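Local coordinates for protein tryptophanyl-tRNA synthetase (Thermus thermophilus, PDB 2EL7) that probably catalyses the ATP-dependent attachment of tryptophan to its cognate tRNA, working as a homodimer, at residues S85-E89 with R311-Q315; T238-L244 with L256-Y260; F247-L252 with I273-L278. One frame throughout, in Å; residues are numbered along the deposited sequence.

Contact 1 (S85-E89 with R311-Q315); sequences SHVPE and RAVAQ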
loop_
_atom_site.group_PDB
_atom_site.type_symbol
_atom_site.label_atom_id
_atom_site.label_comp_id
_atom_site.label_asym_id
_atom_site.label_seq_id
_atom_site.Cartn_x
_atom_site.Cartn_y
_atom_site.Cartn_z
ATOM N N SER A 85 8.879 -4.897 -7.355
ATOM C CA SER A 85 9.452 -4.090 -6.263
ATOM C C SER A 85 10.488 -3.030 -6.665
ATOM O O SER A 85 10.821 -2.163 -5.861
ATOM C CB SER A 85 10.057 -4.990 -5.156
ATOM O OG SER A 85 11.235 -5.676 -5.552
ATOM N N HIS A 86 11.011 -3.079 -7.885
ATOM C CA HIS A 86 11.982 -2.068 -8.305
ATOM C C HIS A 86 11.338 -0.731 -8.651
ATOM O O HIS A 86 12.016 0.276 -8.721
ATOM C CB HIS A 86 12.842 -2.582 -9.462
ATOM C CG HIS A 86 13.765 -3.692 -9.054
ATOM N ND1 HIS A 86 14.764 -4.176 -9.869
ATOM C CD2 HIS A 86 13.816 -4.432 -7.915
ATOM C CE1 HIS A 86 15.386 -5.169 -9.252
ATOM N NE2 HIS A 86 14.830 -5.343 -8.067
ATOM N N VAL A 87 10.026 -0.718 -8.855
ATOM C CA VAL A 87 9.314 0.530 -9.108
ATOM C C VAL A 87 8.227 0.584 -8.035
ATOM O O VAL A 87 7.091 0.193 -8.247
ATOM C CB VAL A 87 8.715 0.562 -10.498
ATOM C CG1 VAL A 87 8.080 1.921 -10.756
ATOM C CG2 VAL A 87 9.813 0.263 -11.510
ATOM N N PRO A 88 8.587 1.074 -6.854
ATOM C CA PRO A 88 7.725 1.201 -5.677
ATOM C C PRO A 88 6.527 2.144 -5.750
ATOM O O PRO A 88 5.615 2.024 -4.927
ATOM C CB PRO A 88 8.719 1.611 -4.597
ATOM C CG PRO A 88 9.605 2.571 -5.374
ATOM C CD PRO A 88 9.883 1.744 -6.620
ATOM N N GLU A 89 6.540 3.083 -6.703
ATOM C CA GLU A 89 5.455 4.039 -6.879
ATOM C C GLU A 89 4.082 3.359 -6.908
ATOM O O GLU A 89 3.108 3.902 -6.395
ATOM C CB GLU A 89 5.598 4.825 -8.203
ATOM C CG GLU A 89 6.584 5.987 -8.272
ATOM C CD GLU A 89 8.030 5.557 -8.246
ATOM O OE1 GLU A 89 8.337 4.414 -8.635
ATOM O OE2 GLU A 89 8.876 6.378 -7.850
ATOM N N ARG A 311 9.834 3.119 -14.738
ATOM C CA ARG A 311 9.789 4.155 -13.706
ATOM C C ARG A 311 9.615 5.573 -14.269
ATOM O O ARG A 311 9.050 6.444 -13.608
ATOM C CB ARG A 311 11.059 4.089 -12.848
ATOM C CG ARG A 311 11.107 5.132 -11.721
ATOM C CD ARG A 311 12.062 4.733 -10.601
ATOM N NE ARG A 311 13.379 4.389 -11.134
ATOM C CZ ARG A 311 13.922 3.171 -11.088
ATOM N NH1 ARG A 311 13.272 2.159 -10.509
ATOM N NH2 ARG A 311 15.101 2.957 -11.676
ATOM N N ALA A 312 10.116 5.812 -15.474
ATOM C CA ALA A 312 9.970 7.122 -16.097
ATOM C C ALA A 312 8.459 7.338 -16.265
ATOM O O ALA A 312 7.928 8.422 -15.967
ATOM C CB ALA A 312 10.698 7.159 -17.476
ATOM N N VAL A 313 7.770 6.300 -16.733
ATOM C CA VAL A 313 6.318 6.368 -16.893
ATOM C C VAL A 313 5.611 6.448 -15.528
ATOM O O VAL A 313 4.753 7.311 -15.328
ATOM C CB VAL A 313 5.781 5.133 -17.662
ATOM C CG1 VAL A 313 4.278 5.079 -17.605
ATOM C CG2 VAL A 313 6.240 5.189 -19.111
ATOM N N ALA A 314 5.979 5.575 -14.588
ATOM C CA ALA A 314 5.333 5.544 -13.259
ATOM C C ALA A 314 5.381 6.864 -12.492
ATOM O O ALA A 314 4.385 7.275 -11.903
ATOM C CB ALA A 314 5.926 4.429 -12.403
ATOM N N GLN A 315 6.535 7.524 -12.490
ATOM C CA GLN A 315 6.664 8.799 -11.794
ATOM C C GLN A 315 5.817 9.856 -12.450
ATOM O O GLN A 315 5.252 10.713 -11.764
ATOM C CB GLN A 315 8.115 9.245 -11.764
ATOM C CG GLN A 315 8.979 8.113 -11.294
ATOM C CD GLN A 315 10.336 8.558 -10.848
ATOM O OE1 GLN A 315 10.948 9.421 -11.474
ATOM N NE2 GLN A 315 10.832 7.957 -9.766
#
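The CA atoms of V87 and R311 come to 5.9 Å, and those of E89 and A314 to 6.6 Å, where the loop after strand 80-83 runs past helix 296-324. V87 places CG1 3.7 Å from CB of A314. Its CG1 lies anti to the backbone N (chi1 -175°), which turns this methyl to the helix and sets CG2 nearer the R311 guanidinium. Y140 also touches V87 and A314. At one end, E89 and Q315 meet by their polar groups. NE2 of Q315 donates to OE2 of E89 over 3.2 Å, at an N-H...O angle of 159°. The donor comes from above the carboxylate plane, while the oxygen lies near the amide plane. At the other end, R311 bends at chi3 and brings NH1 2.9 Å from O of H86, at the edge of the guanidinium. The angle is too poor for a hydrogen bond. The imidazole of H86 turns from the helix, and its NE2 hydrogen-bonds to the backbone O of L328 of the second subunit. The contact lays a C-terminal helix beside the class I Rossmann fold, with the V87 side chain about 7 Å from that of D136, which probably binds tryptophan.

Contact 2 (T238-L244 with L256-Y260); sequences TILFTYL and LKEEY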
loop_
_atom_site.group_PDB
_atom_site.type_symbol
_atom_site.label_atom_id
_atom_site.label_comp_id
_atom_site.label_asym_id
_atom_site.label_seq_id
_atom_site.Cartn_x
_atom_site.Cartn_y
_atom_site.Cartn_z
ATOM N N THR A 238 -3.606 -41.084 -26.498
ATOM C CA THR A 238 -2.604 -41.070 -25.431
ATOM C C THR A 238 -1.870 -39.719 -25.356
ATOM O O THR A 238 -1.597 -39.089 -26.386
ATOM C CB THR A 238 -1.565 -42.179 -25.653
ATOM O OG1 THR A 238 -2.235 -43.381 -26.055
ATOM C CG2 THR A 238 -0.774 -42.437 -24.374
ATOM N N ILE A 239 -1.542 -39.270 -24.145
ATOM C CA ILE A 239 -0.852 -37.993 -24.019
ATOM C C ILE A 239 0.418 -38.095 -24.857
ATOM O O ILE A 239 0.978 -37.085 -25.290
ATOM C CB ILE A 239 -0.503 -37.645 -22.534
ATOM C CG1 ILE A 239 0.665 -38.488 -22.034
ATOM C CG2 ILE A 239 -1.719 -37.872 -21.647
ATOM C CD1 ILE A 239 1.154 -38.071 -20.649
ATOM N N LEU A 240 0.840 -39.331 -25.105
ATOM C CA LEU A 240 2.028 -39.606 -25.899
ATOM C C LEU A 240 1.942 -38.978 -27.292
ATOM O O LEU A 240 2.923 -38.398 -27.775
ATOM C CB LEU A 240 2.231 -41.112 -26.031
ATOM C CG LEU A 240 3.534 -41.556 -26.691
ATOM C CD1 LEU A 240 4.692 -41.362 -25.729
ATOM C CD2 LEU A 240 3.423 -43.017 -27.080
ATOM N N PHE A 241 0.784 -39.089 -27.943
ATOM C CA PHE A 241 0.620 -38.507 -29.274
ATOM C C PHE A 241 0.194 -37.056 -29.216
ATOM O O PHE A 241 0.198 -36.368 -30.239
ATOM C CB PHE A 241 -0.384 -39.309 -30.099
ATOM C CG PHE A 241 0.244 -40.422 -30.883
ATOM C CD1 PHE A 241 0.737 -40.194 -32.160
ATOM C CD2 PHE A 241 0.410 -41.686 -30.315
ATOM C CE1 PHE A 241 1.393 -41.207 -32.863
ATOM C CE2 PHE A 241 1.065 -42.710 -31.008
ATOM C CZ PHE A 241 1.557 -42.469 -32.281
ATOM N N THR A 242 -0.181 -36.593 -28.023
ATOM C CA THR A 242 -0.579 -35.199 -27.834
ATOM C C THR A 242 0.717 -34.392 -27.823
ATOM O O THR A 242 0.871 -33.419 -28.572
ATOM C CB THR A 242 -1.328 -35.009 -26.501
ATOM O OG1 THR A 242 -2.567 -35.729 -26.546
ATOM C CG2 THR A 242 -1.621 -33.544 -26.247
ATOM N N TYR A 243 1.652 -34.815 -26.979
ATOM C CA TYR A 243 2.948 -34.171 -26.893
ATOM C C TYR A 243 3.589 -34.255 -28.259
ATOM O O TYR A 243 4.102 -33.262 -28.768
ATOM C CB TYR A 243 3.851 -34.884 -25.899
ATOM C CG TYR A 243 3.477 -34.720 -24.447
ATOM C CD1 TYR A 243 4.254 -35.308 -23.454
ATOM C CD2 TYR A 243 2.365 -33.969 -24.056
ATOM C CE1 TYR A 243 3.943 -35.163 -22.103
ATOM C CE2 TYR A 243 2.046 -33.814 -22.694
ATOM C CZ TYR A 243 2.842 -34.422 -21.728
ATOM O OH TYR A 243 2.525 -34.346 -20.387
ATOM N N LEU A 244 3.564 -35.442 -28.860
ATOM C CA LEU A 244 4.171 -35.621 -30.179
ATOM C C LEU A 244 3.688 -34.543 -31.145
ATOM O O LEU A 244 4.459 -34.015 -31.946
ATOM C CB LEU A 244 3.834 -37.006 -30.743
ATOM C CG LEU A 244 4.459 -37.368 -32.100
ATOM C CD1 LEU A 244 5.949 -37.574 -31.932
ATOM C CD2 LEU A 244 3.813 -38.628 -32.652
ATOM N N LEU A 256 2.649 -41.812 -38.218
ATOM C CA LEU A 256 2.948 -42.596 -37.028
ATOM C C LEU A 256 1.646 -43.041 -36.380
ATOM O O LEU A 256 1.556 -44.149 -35.846
ATOM C CB LEU A 256 3.774 -41.755 -36.055
ATOM C CG LEU A 256 5.150 -42.242 -35.589
ATOM C CD1 LEU A 256 5.934 -42.873 -36.719
ATOM C CD2 LEU A 256 5.896 -41.045 -35.009
ATOM N N LYS A 257 0.632 -42.179 -36.434
ATOM C CA LYS A 257 -0.667 -42.513 -35.852
ATOM C C LYS A 257 -1.339 -43.654 -36.611
ATOM O O LYS A 257 -1.726 -44.661 -36.014
ATOM C CB LYS A 257 -1.591 -41.288 -35.815
ATOM C CG LYS A 257 -1.339 -40.376 -34.623
ATOM C CD LYS A 257 -2.424 -39.329 -34.450
ATOM C CE LYS A 257 -2.526 -38.428 -35.662
ATOM N NZ LYS A 257 -3.549 -37.363 -35.446
ATOM N N GLU A 258 -1.479 -43.496 -37.921
ATOM C CA GLU A 258 -2.088 -44.538 -38.733
ATOM C C GLU A 258 -1.431 -45.876 -38.342
ATOM O O GLU A 258 -2.119 -46.855 -38.036
ATOM C CB GLU A 258 -1.854 -44.242 -40.220
ATOM C CG GLU A 258 -2.794 -44.989 -41.162
ATOM C CD GLU A 258 -4.267 -44.681 -40.889
ATOM O OE1 GLU A 258 -4.642 -43.487 -40.922
ATOM O OE2 GLU A 258 -5.048 -45.629 -40.647
ATOM N N GLU A 259 -0.099 -45.881 -38.317
ATOM C CA GLU A 259 0.702 -47.052 -37.980
ATOM C C GLU A 259 0.502 -47.525 -36.531
ATOM O O GLU A 259 0.552 -48.721 -36.256
ATOM C CB GLU A 259 2.180 -46.725 -38.227
ATOM C CG GLU A 259 3.090 -47.898 -38.536
ATOM C CD GLU A 259 2.697 -48.634 -39.803
ATOM O OE1 GLU A 259 2.391 -47.966 -40.812
ATOM O OE2 GLU A 259 2.705 -49.888 -39.788
ATOM N N TYR A 260 0.281 -46.597 -35.606
ATOM C CA TYR A 260 0.076 -46.964 -34.205
ATOM C C TYR A 260 -1.239 -47.739 -34.097
ATOM O O TYR A 260 -1.392 -48.634 -33.259
ATOM C CB TYR A 260 0.003 -45.702 -33.332
ATOM C CG TYR A 260 -0.110 -45.957 -31.835
ATOM C CD1 TYR A 260 1.013 -46.269 -31.071
ATOM C CD2 TYR A 260 -1.342 -45.878 -31.185
ATOM C CE1 TYR A 260 0.919 -46.497 -29.693
ATOM C CE2 TYR A 260 -1.453 -46.101 -29.804
ATOM C CZ TYR A 260 -0.316 -46.410 -29.066
ATOM O OH TYR A 260 -0.417 -46.638 -27.708
#
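F241 reaches across to Y260 and K257 and forms the tight part of this contact. Its ring edge meets one face of Y260 in a T-shaped pair. The centroids of the F241 and Y260 rings are 5.0 Å apart and the planes are inclined at 61°. CE2 of F241 is the atom over that face, 3.6 Å from CG of Y260 and set toward the rim of the ring. With chi1 at -176° the Y260 side chain heads for helix 239-247, and chi2 sets the turn of its ring. The F241 ring also meets the aliphatic stem of K257. CG of K257 lies 3.2 Å from CD1 of F241, and the lysine stem runs antiparallel alongside the ring. CB of L256 adds a contact to CE1 of F241 at 4.0 Å.

The two segments belong to an antiparallel helical hairpin, helices 239-247 and 250-261. The short axes run 12.1 Å apart at 167°. F241 bridges much of that wide gap. Beside it, L244 and L256 add a small apolar touch on the buried side, nearly perpendicular to each other, with their CD2 atoms 4.0 Å apart.

The contact is loose at its other margins. At exposed T238, just ahead of helix 239-247, OG1 stays 4.1 Å from OH of Y260, with no hydrogen bond between them. That OG1 makes a weak hydrogen bond to D222 instead. K257 lies on the solvent side, and its chain takes the amine off from F241.

Contact 3 (F247-L252 with I273-L278); sequences FAPKDL and ILFDHL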
loop_
_atom_site.group_PDB
_atom_site.type_symbol
_atom_site.label_atom_id
_atom_site.label_comp_id
_atom_site.label_asym_id
_atom_site.label_seq_id
_atom_site.Cartn_x
_atom_site.Cartn_y
_atom_site.Cartn_z
ATOM N N PHE A 247 5.442 -31.084 -30.797
ATOM C CA PHE A 247 6.826 -30.967 -31.258
ATOM C C PHE A 247 7.352 -31.633 -32.519
ATOM O O PHE A 247 8.564 -31.609 -32.750
ATOM C CB PHE A 247 7.739 -31.387 -30.125
ATOM C CG PHE A 247 7.393 -30.753 -28.834
ATOM C CD1 PHE A 247 6.657 -31.458 -27.877
ATOM C CD2 PHE A 247 7.742 -29.425 -28.595
ATOM C CE1 PHE A 247 6.271 -30.855 -26.707
ATOM C CE2 PHE A 247 7.357 -28.797 -27.417
ATOM C CZ PHE A 247 6.617 -29.509 -26.464
ATOM N N ALA A 248 6.481 -32.239 -33.320
ATOM C CA ALA A 248 6.933 -32.897 -34.538
ATOM C C ALA A 248 5.967 -32.556 -35.656
ATOM O O ALA A 248 4.762 -32.408 -35.419
ATOM C CB ALA A 248 7.006 -34.400 -34.326
ATOM N N PRO A 249 6.477 -32.443 -36.896
ATOM C CA PRO A 249 5.665 -32.107 -38.070
ATOM C C PRO A 249 4.431 -32.981 -38.286
ATOM O O PRO A 249 4.429 -34.162 -37.935
ATOM C CB PRO A 249 6.673 -32.186 -39.219
ATOM C CG PRO A 249 7.711 -33.151 -38.723
ATOM C CD PRO A 249 7.858 -32.794 -37.286
ATOM N N LYS A 250 3.376 -32.384 -38.843
ATOM C CA LYS A 250 2.120 -33.101 -39.111
ATOM C C LYS A 250 2.388 -34.416 -39.844
ATOM O O LYS A 250 2.072 -35.490 -39.344
ATOM C CB LYS A 250 1.184 -32.258 -39.988
ATOM C CG LYS A 250 1.003 -30.808 -39.577
ATOM C CD LYS A 250 0.123 -30.082 -40.615
ATOM C CE LYS A 250 -0.033 -28.587 -40.309
ATOM N NZ LYS A 250 -0.691 -28.308 -38.995
ATOM N N ASP A 251 2.964 -34.311 -41.041
ATOM C CA ASP A 251 3.277 -35.468 -41.864
ATOM C C ASP A 251 3.779 -36.645 -41.043
ATOM O O ASP A 251 3.187 -37.728 -41.065
ATOM C CB ASP A 251 4.305 -35.084 -42.922
ATOM C CG ASP A 251 3.675 -34.364 -44.112
ATOM O OD1 ASP A 251 2.772 -33.520 -43.898
ATOM O OD2 ASP A 251 4.082 -34.637 -45.264
ATOM N N LEU A 252 4.863 -36.435 -40.307
ATOM C CA LEU A 252 5.421 -37.497 -39.477
ATOM C C LEU A 252 4.439 -37.983 -38.413
ATOM O O LEU A 252 4.335 -39.189 -38.158
ATOM C CB LEU A 252 6.720 -37.020 -38.821
ATOM C CG LEU A 252 7.333 -37.845 -37.685
ATOM C CD1 LEU A 252 7.337 -39.337 -38.042
ATOM C CD2 LEU A 252 8.754 -37.337 -37.409
ATOM N N ILE A 273 10.916 -40.871 -30.728
ATOM C CA ILE A 273 10.689 -39.849 -31.751
ATOM C C ILE A 273 10.235 -38.596 -31.002
ATOM O O ILE A 273 10.641 -37.483 -31.341
ATOM C CB ILE A 273 9.580 -40.214 -32.746
ATOM C CG1 ILE A 273 9.914 -41.506 -33.496
ATOM C CG2 ILE A 273 9.399 -39.068 -33.728
ATOM C CD1 ILE A 273 10.833 -41.320 -34.687
ATOM N N LEU A 274 9.386 -38.792 -29.990
ATOM C CA LEU A 274 8.893 -37.687 -29.175
ATOM C C LEU A 274 10.056 -36.995 -28.446
ATOM O O LEU A 274 10.210 -35.780 -28.512
ATOM C CB LEU A 274 7.888 -38.193 -28.141
ATOM C CG LEU A 274 7.505 -37.162 -27.069
ATOM C CD1 LEU A 274 6.874 -35.915 -27.727
ATOM C CD2 LEU A 274 6.553 -37.797 -26.076
ATOM N N PHE A 275 10.866 -37.789 -27.755
ATOM C CA PHE A 275 12.012 -37.285 -27.026
ATOM C C PHE A 275 12.939 -36.471 -27.930
ATOM O O PHE A 275 13.170 -35.283 -27.682
ATOM C CB PHE A 275 12.775 -38.456 -26.408
ATOM C CG PHE A 275 13.994 -38.050 -25.635
ATOM C CD1 PHE A 275 13.877 -37.405 -24.411
ATOM C CD2 PHE A 275 15.264 -38.309 -26.135
ATOM C CE1 PHE A 275 15.008 -37.024 -23.696
ATOM C CE2 PHE A 275 16.410 -37.931 -25.423
ATOM C CZ PHE A 275 16.275 -37.286 -24.200
ATOM N N ASP A 276 13.467 -37.093 -28.983
ATOM C CA ASP A 276 14.368 -36.376 -29.886
ATOM C C ASP A 276 13.799 -35.036 -30.349
ATOM O O ASP A 276 14.512 -34.018 -30.374
ATOM C CB ASP A 276 14.714 -37.224 -31.126
ATOM C CG ASP A 276 15.449 -38.497 -30.771
ATOM O OD1 ASP A 276 16.250 -38.447 -29.807
ATOM O OD2 ASP A 276 15.232 -39.533 -31.454
ATOM N N HIS A 277 12.524 -35.047 -30.734
ATOM C CA HIS A 277 11.863 -33.838 -31.213
ATOM C C HIS A 277 11.657 -32.852 -30.075
ATOM O O HIS A 277 11.749 -31.642 -30.269
ATOM C CB HIS A 277 10.531 -34.198 -31.884
ATOM C CG HIS A 277 10.687 -34.648 -33.305
ATOM N ND1 HIS A 277 10.509 -33.799 -34.380
ATOM C CD2 HIS A 277 11.073 -35.836 -33.828
ATOM C CE1 HIS A 277 10.779 -34.447 -35.500
ATOM N NE2 HIS A 277 11.125 -35.683 -35.193
ATOM N N LEU A 278 11.409 -33.372 -28.878
ATOM C CA LEU A 278 11.213 -32.507 -27.740
ATOM C C LEU A 278 12.519 -31.794 -27.402
ATOM O O LEU A 278 12.523 -30.578 -27.284
ATOM C CB LEU A 278 10.704 -33.305 -26.543
ATOM C CG LEU A 278 10.597 -32.480 -25.268
ATOM C CD1 LEU A 278 9.712 -31.270 -25.532
ATOM C CD2 LEU A 278 10.055 -33.341 -24.139
#
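The ring of F247 carries CD1 of L278 over the centre of one face, and the ring of H277 carries CB of A248 on one of its own. Both are CH-pi contacts made at the turn of a helical hairpin, where it packs on the long helix 267-294. CD1 of L278 sits 3.6 Å from the F247 centroid, close to the ring normal. The two side chains run alongside each other in the same direction. Chi1 of 175° together with chi2 of 56° carries CD1 of L278 over the ring. CD1 of L274 approaches the F247 ring obliquely and more distantly. I16, in the predicted 'HIGH' region, and L20, both on helix 16-33, also touch F247.

H277 is packed by the turn itself. CB of A248 is 3.9 Å from its centroid, offset toward the rim. The backbone O of F247 lies at the ring edge, near its plane. ND1 of H277 donates a weak hydrogen bond to this oxygen at 3.4 Å, bent to 132°. P249, at the N-cap position of helix 250-261, brings CD to 3.8 Å from CE1 of H277. L252 meets H277 coming the other way and puts CD2 3.6 Å from NE2 of H277. The same CD2 of L252 meets CG2 of I273 at 4.1 Å.

How the contacts relate
From the N terminus, the chain lays down the first three parallel strands of the Rossmann core and reaches 85-89. Segment 311-315 comes back to it 222 residues later, so contact 1 closes a very long loop. Contacts 2 and 3 are both nested inside it. Their segments alternate along the chain: 238-244, 247-252, 256-260, 273-278. They therefore cross. Contact 2 closes the hairpin of helices 239-247 and 250-261, and contact 3 joins its turn to helix 267-294. The two touch where L274 packs against L240, Y243 and L244. Contact 1 lies on the opposite side of the chain's centre, with its nearest atoms about 31 Å from contact 3. Helices 267-294 and 296-324, consecutive in the chain, link the two regions.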